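Long-range contact in separin (Saccharomyces cerevisiae, PDB 5U1T), which cleaves the cohesin subunit MCD1/SCC1 at the onset of anaphase as a caspase-like cysteine protease held inactive by securin until then: residues A[569-583]-A[610-623]. Sequence-based numbering, arbitrary orientation.
Sequences DMSKHLTTNLSKITK and MLLCYLNFNNFDKL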
loop_
_atom_site.group_PDB
_atom_site.type_symbol
_atom_site.label_atom_id
_atom_site.label_comp_id
_atom_site.label_asym_id
_atom_site.label_seq_id
_atom_site.Cartn_x
_atom_site.Cartn_y
_atom_site.Cartn_z
ATOM N N ASP A 569 2.409 -19.907 -0.266
ATOM C CA ASP A 569 1.152 -19.162 -0.119
ATOM C C ASP A 569 1.150 -17.848 -0.884
ATOM O O ASP A 569 0.278 -17.626 -1.719
ATOM C CB ASP A 569 0.862 -18.872 1.350
ATOM C CG ASP A 569 0.085 -19.975 2.004
ATOM O OD1 ASP A 569 -0.323 -20.899 1.274
ATOM O OD2 ASP A 569 -0.125 -19.926 3.239
ATOM N N MET A 570 2.117 -16.985 -0.589
ATOM C CA MET A 570 2.194 -15.708 -1.251
ATOM C C MET A 570 2.275 -15.906 -2.755
ATOM O O MET A 570 1.594 -15.220 -3.520
ATOM C CB MET A 570 3.382 -14.908 -0.734
ATOM C CG MET A 570 3.181 -14.390 0.668
ATOM S SD MET A 570 4.669 -13.577 1.238
ATOM C CE MET A 570 4.126 -11.945 1.647
ATOM N N SER A 571 3.049 -16.876 -3.192
ATOM C CA SER A 571 3.178 -17.110 -4.612
ATOM C C SER A 571 1.872 -17.489 -5.258
ATOM O O SER A 571 1.632 -17.191 -6.406
ATOM C CB SER A 571 4.217 -18.168 -4.883
ATOM O OG SER A 571 3.664 -19.442 -4.789
ATOM N N LYS A 572 1.035 -18.182 -4.523
ATOM C CA LYS A 572 -0.263 -18.573 -5.068
ATOM C C LYS A 572 -1.384 -17.586 -4.702
ATOM O O LYS A 572 -2.551 -17.820 -5.029
ATOM C CB LYS A 572 -0.653 -19.967 -4.577
ATOM C CG LYS A 572 0.101 -21.127 -5.180
ATOM C CD LYS A 572 -0.374 -22.459 -4.528
ATOM C CE LYS A 572 0.211 -23.715 -5.232
ATOM N NZ LYS A 572 0.089 -25.031 -4.480
ATOM N N HIS A 573 -1.023 -16.501 -4.022
ATOM C CA HIS A 573 -1.984 -15.512 -3.500
ATOM C C HIS A 573 -3.089 -16.111 -2.627
ATOM O O HIS A 573 -4.279 -15.944 -2.905
ATOM C CB HIS A 573 -2.599 -14.731 -4.643
ATOM C CG HIS A 573 -1.585 -14.227 -5.611
ATOM N ND1 HIS A 573 -1.532 -14.645 -6.921
ATOM C CD2 HIS A 573 -0.545 -13.381 -5.444
ATOM C CE1 HIS A 573 -0.524 -14.049 -7.527
ATOM N NE2 HIS A 573 0.085 -13.269 -6.656
ATOM N N LEU A 574 -2.670 -16.790 -1.567
ATOM C CA LEU A 574 -3.564 -17.384 -0.597
ATOM C C LEU A 574 -3.006 -17.221 0.816
ATOM O O LEU A 574 -1.906 -16.701 1.013
ATOM C CB LEU A 574 -3.774 -18.859 -0.894
ATOM C CG LEU A 574 -4.254 -19.219 -2.293
ATOM C CD1 LEU A 574 -4.233 -20.709 -2.401
ATOM C CD2 LEU A 574 -5.643 -18.688 -2.577
ATOM N N THR A 575 -3.773 -17.662 1.801
ATOM C CA THR A 575 -3.399 -17.502 3.201
ATOM C C THR A 575 -3.631 -18.818 3.902
ATOM O O THR A 575 -3.579 -18.916 5.131
ATOM C CB THR A 575 -4.216 -16.408 3.902
ATOM O OG1 THR A 575 -5.606 -16.654 3.669
ATOM C CG2 THR A 575 -3.839 -15.039 3.367
ATOM N N THR A 576 -3.874 -19.834 3.093
ATOM C CA THR A 576 -4.165 -21.181 3.530
ATOM C C THR A 576 -3.426 -21.614 4.735
ATOM O O THR A 576 -3.980 -22.158 5.657
ATOM C CB THR A 576 -3.747 -22.194 2.474
ATOM O OG1 THR A 576 -4.118 -21.727 1.186
ATOM C CG2 THR A 576 -4.408 -23.498 2.725
ATOM N N ASN A 577 -2.137 -21.404 4.697
ATOM C CA ASN A 577 -1.281 -21.852 5.795
ATOM C C ASN A 577 -0.777 -20.760 6.716
ATOM O O ASN A 577 -0.006 -21.049 7.630
ATOM C CB ASN A 577 -0.071 -22.597 5.250
ATOM C CG ASN A 577 -0.444 -23.913 4.652
ATOM O OD1 ASN A 577 -1.213 -24.687 5.249
ATOM N ND2 ASN A 577 0.057 -24.175 3.449
ATOM N N LEU A 578 -1.197 -19.521 6.477
ATOM C CA LEU A 578 -0.673 -18.369 7.207
ATOM C C LEU A 578 -0.787 -18.528 8.721
ATOM O O LEU A 578 0.177 -18.301 9.471
ATOM C CB LEU A 578 -1.396 -17.091 6.768
ATOM C CG LEU A 578 -0.853 -15.765 7.291
ATOM C CD1 LEU A 578 0.655 -15.801 7.412
ATOM C CD2 LEU A 578 -1.258 -14.631 6.361
ATOM N N SER A 579 -1.977 -18.903 9.165
ATOM C CA SER A 579 -2.242 -19.046 10.580
ATOM C C SER A 579 -1.486 -20.250 11.203
ATOM O O SER A 579 -0.833 -20.121 12.250
ATOM C CB SER A 579 -3.745 -19.164 10.781
ATOM O OG SER A 579 -4.024 -19.363 12.141
ATOM N N LYS A 580 -1.574 -21.406 10.550
ATOM C CA LYS A 580 -0.807 -22.604 10.925
ATOM C C LYS A 580 0.667 -22.282 11.188
ATOM O O LYS A 580 1.182 -22.587 12.259
ATOM C CB LYS A 580 -0.907 -23.676 9.828
ATOM C CG LYS A 580 -1.283 -25.066 10.319
ATOM C CD LYS A 580 -0.280 -26.146 9.828
ATOM C CE LYS A 580 -0.542 -27.501 10.545
ATOM N NZ LYS A 580 0.407 -28.634 10.179
ATOM N N ILE A 581 1.327 -21.635 10.225
ATOM C CA ILE A 581 2.760 -21.399 10.340
ATOM C C ILE A 581 3.136 -20.219 11.242
ATOM O O ILE A 581 4.225 -20.208 11.795
ATOM C CB ILE A 581 3.427 -21.208 8.938
ATOM C CG1 ILE A 581 3.049 -19.884 8.299
ATOM C CG2 ILE A 581 3.074 -22.359 8.009
ATOM C CD1 ILE A 581 3.543 -19.745 6.894
ATOM N N THR A 582 2.261 -19.242 11.428
ATOM C CA THR A 582 2.557 -18.182 12.391
ATOM C C THR A 582 2.541 -18.767 13.798
ATOM O O THR A 582 3.317 -18.368 14.663
ATOM C CB THR A 582 1.555 -17.008 12.322
ATOM O OG1 THR A 582 1.388 -16.593 10.963
ATOM C CG2 THR A 582 2.053 -15.830 13.140
ATOM N N LYS A 583 1.663 -19.729 14.029
ATOM C CA LYS A 583 1.592 -20.334 15.342
ATOM C C LYS A 583 2.765 -21.250 15.554
ATOM O O LYS A 583 3.378 -21.242 16.626
ATOM C CB LYS A 583 0.283 -21.085 15.517
ATOM C CG LYS A 583 -0.717 -20.274 16.303
ATOM C CD LYS A 583 -2.132 -20.504 15.844
ATOM C CE LYS A 583 -3.060 -19.439 16.461
ATOM N NZ LYS A 583 -2.867 -19.278 17.967
ATOM N N MET A 610 8.856 -10.551 6.351
ATOM C CA MET A 610 7.880 -10.919 5.334
ATOM C C MET A 610 6.569 -11.477 5.944
ATOM O O MET A 610 5.510 -11.448 5.311
ATOM C CB MET A 610 8.505 -11.923 4.367
ATOM C CG MET A 610 7.841 -12.054 3.020
ATOM S SD MET A 610 7.038 -10.565 2.335
ATOM C CE MET A 610 8.310 -9.261 2.364
ATOM N N LEU A 611 6.655 -11.971 7.180
ATOM C CA LEU A 611 5.541 -12.655 7.838
ATOM C C LEU A 611 4.632 -11.642 8.507
ATOM O O LEU A 611 3.404 -11.733 8.405
ATOM C CB LEU A 611 6.061 -13.668 8.873
ATOM C CG LEU A 611 5.040 -14.462 9.698
ATOM C CD1 LEU A 611 4.201 -15.357 8.805
ATOM C CD2 LEU A 611 5.730 -15.280 10.764
ATOM N N LEU A 612 5.262 -10.709 9.224
ATOM C CA LEU A 612 4.598 -9.562 9.809
ATOM C C LEU A 612 3.849 -8.801 8.722
ATOM O O LEU A 612 2.667 -8.480 8.876
ATOM C CB LEU A 612 5.604 -8.642 10.492
ATOM C CG LEU A 612 6.262 -9.099 11.785
ATOM C CD1 LEU A 612 7.212 -8.045 12.269
ATOM C CD2 LEU A 612 5.231 -9.382 12.844
ATOM N N CYS A 613 4.540 -8.530 7.621
ATOM C CA CYS A 613 3.946 -7.828 6.499
ATOM C C CYS A 613 2.790 -8.590 5.848
ATOM O O CYS A 613 1.821 -7.972 5.412
ATOM C CB CYS A 613 5.017 -7.511 5.461
ATOM S SG CYS A 613 4.434 -6.921 3.865
ATOM N N TYR A 614 2.851 -9.913 5.786
ATOM C CA TYR A 614 1.746 -10.641 5.169
ATOM C C TYR A 614 0.599 -10.828 6.160
ATOM O O TYR A 614 -0.551 -10.942 5.753
ATOM C CB TYR A 614 2.199 -11.992 4.637
ATOM C CG TYR A 614 1.351 -12.593 3.538
ATOM C CD1 TYR A 614 1.044 -11.869 2.393
ATOM C CD2 TYR A 614 0.896 -13.901 3.624
ATOM C CE1 TYR A 614 0.301 -12.425 1.365
ATOM C CE2 TYR A 614 0.152 -14.471 2.598
ATOM C CZ TYR A 614 -0.145 -13.719 1.473
ATOM O OH TYR A 614 -0.886 -14.256 0.448
ATOM N N LEU A 615 0.916 -10.885 7.450
ATOM C CA LEU A 615 -0.119 -10.920 8.467
ATOM C C LEU A 615 -0.922 -9.609 8.432
ATOM O O LEU A 615 -2.152 -9.595 8.363
ATOM C CB LEU A 615 0.478 -11.128 9.862
ATOM C CG LEU A 615 0.948 -12.523 10.262
ATOM C CD1 LEU A 615 1.533 -12.449 11.653
ATOM C CD2 LEU A 615 -0.161 -13.559 10.197
ATOM N N ASN A 616 -0.190 -8.508 8.478
ATOM C CA ASN A 616 -0.763 -7.184 8.440
ATOM C C ASN A 616 -1.597 -6.900 7.188
ATOM O O ASN A 616 -2.671 -6.321 7.264
ATOM C CB ASN A 616 0.363 -6.177 8.551
ATOM C CG ASN A 616 -0.089 -4.784 8.279
ATOM O OD1 ASN A 616 -0.326 -4.402 7.124
ATOM N ND2 ASN A 616 -0.185 -3.993 9.337
ATOM N N PHE A 617 -1.100 -7.300 6.033
ATOM C CA PHE A 617 -1.821 -7.094 4.792
ATOM C C PHE A 617 -3.104 -7.931 4.750
ATOM O O PHE A 617 -4.040 -7.591 4.028
ATOM C CB PHE A 617 -0.889 -7.411 3.624
ATOM C CG PHE A 617 -1.555 -7.476 2.272
ATOM C CD1 PHE A 617 -2.073 -8.679 1.791
ATOM C CD2 PHE A 617 -1.588 -6.368 1.453
ATOM C CE1 PHE A 617 -2.644 -8.759 0.538
ATOM C CE2 PHE A 617 -2.155 -6.443 0.198
ATOM C CZ PHE A 617 -2.700 -7.643 -0.256
ATOM N N ASN A 618 -3.156 -9.011 5.526
ATOM C CA ASN A 618 -4.360 -9.842 5.571
ATOM C C ASN A 618 -5.178 -9.605 6.830
ATOM O O ASN A 618 -6.161 -10.308 7.081
ATOM C CB ASN A 618 -4.011 -11.319 5.456
ATOM C CG ASN A 618 -3.737 -11.728 4.034
ATOM O OD1 ASN A 618 -2.622 -12.143 3.693
ATOM N ND2 ASN A 618 -4.745 -11.602 3.178
ATOM N N ASN A 619 -4.764 -8.597 7.594
ATOM C CA ASN A 619 -5.442 -8.176 8.807
ATOM C C ASN A 619 -5.561 -9.345 9.794
ATOM O O ASN A 619 -6.618 -9.617 10.331
ATOM C CB ASN A 619 -6.830 -7.576 8.485
ATOM C CG ASN A 619 -6.794 -6.551 7.332
ATOM O OD1 ASN A 619 -6.263 -5.441 7.478
ATOM N ND2 ASN A 619 -7.374 -6.923 6.186
ATOM N N PHE A 620 -4.464 -10.048 10.031
ATOM C CA PHE A 620 -4.461 -11.124 11.016
ATOM C C PHE A 620 -4.033 -10.505 12.330
ATOM O O PHE A 620 -3.131 -11.015 12.994
ATOM C CB PHE A 620 -3.505 -12.255 10.630
ATOM C CG PHE A 620 -4.043 -13.213 9.608
ATOM C CD1 PHE A 620 -4.956 -12.817 8.648
ATOM C CD2 PHE A 620 -3.617 -14.531 9.600
ATOM C CE1 PHE A 620 -5.431 -13.723 7.696
ATOM C CE2 PHE A 620 -4.093 -15.430 8.651
ATOM C CZ PHE A 620 -4.998 -15.023 7.701
ATOM N N ASP A 621 -4.677 -9.405 12.697
ATOM C CA ASP A 621 -4.165 -8.497 13.717
ATOM C C ASP A 621 -3.885 -9.146 15.086
ATOM O O ASP A 621 -3.012 -8.683 15.826
ATOM C CB ASP A 621 -5.140 -7.321 13.879
ATOM C CG ASP A 621 -5.524 -6.678 12.537
ATOM O OD1 ASP A 621 -4.652 -6.547 11.649
ATOM O OD2 ASP A 621 -6.709 -6.305 12.358
ATOM N N LYS A 622 -4.611 -10.209 15.420
ATOM C CA LYS A 622 -4.416 -10.914 16.683
ATOM C C LYS A 622 -3.047 -11.612 16.692
ATOM O O LYS A 622 -2.230 -11.424 17.603
ATOM C CB LYS A 622 -5.537 -11.932 16.889
ATOM C CG LYS A 622 -5.624 -12.552 18.265
ATOM C CD LYS A 622 -6.778 -13.545 18.311
ATOM C CE LYS A 622 -7.639 -13.393 19.566
ATOM N NZ LYS A 622 -6.996 -13.904 20.840
ATOM N N LEU A 623 -2.822 -12.419 15.656
ATOM C CA LEU A 623 -1.548 -13.089 15.427
ATOM C C LEU A 623 -0.430 -12.063 15.334
ATOM O O LEU A 623 0.624 -12.236 15.932
ATOM C CB LEU A 623 -1.603 -13.949 14.152
ATOM C CG LEU A 623 -2.447 -15.217 14.314
ATOM C CD1 LEU A 623 -2.590 -15.977 13.010
ATOM C CD2 LEU A 623 -1.865 -16.096 15.393
#
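Tyr614 meets Met570 and Leu574 where two helix-loop-helix pairs of separase's helical domain pack together, the bend between helices 557-572 and 578-590 against that between helices 602-617 and 621-633. A chi1 of -157°, which turns CG away from the backbone N, carries the Tyr614 ring across to the loop at Leu574. Met570 lies over one ring face, CG 3.4 Å from the centroid in a CH-pi contact and SD 4.3 Å away in a Met-aromatic one. Tyrosine suits the place because its hydroxyl satisfies a loop carbonyl: Tyr614 OH donates to Leu574 O at 2.7 Å, from above the carbonyl plane. A phenylalanine here would probably keep the packing on Met570 but leave the carbonyl of Leu574 without its donor from the other segment.

Leucine suits position 578 because its two methyls serve different neighbours. Leu578 CD2 touches Tyr614 CD2 at 3.6 Å and lies over a face of the Phe620 ring, while CD1 meets CD1 of Leu611 and CD2 of Leu615. On helix 621-633, Leu623 sets CD1 against Ser579 OG and CD2 against Lys583 CE.

A Schellman motif at His573 ends the first helix, and another, with Asn619 at positive phi, ends helix 602-617 and delivers Phe620 to the next N-cap. Asp569 OD2 accepts from Asn577 N at 2.9 Å, tying the bend together. Buried Thr582 OG1, beside Leu615 CD2, is satisfied by donating to Leu578 O at 2.6 Å.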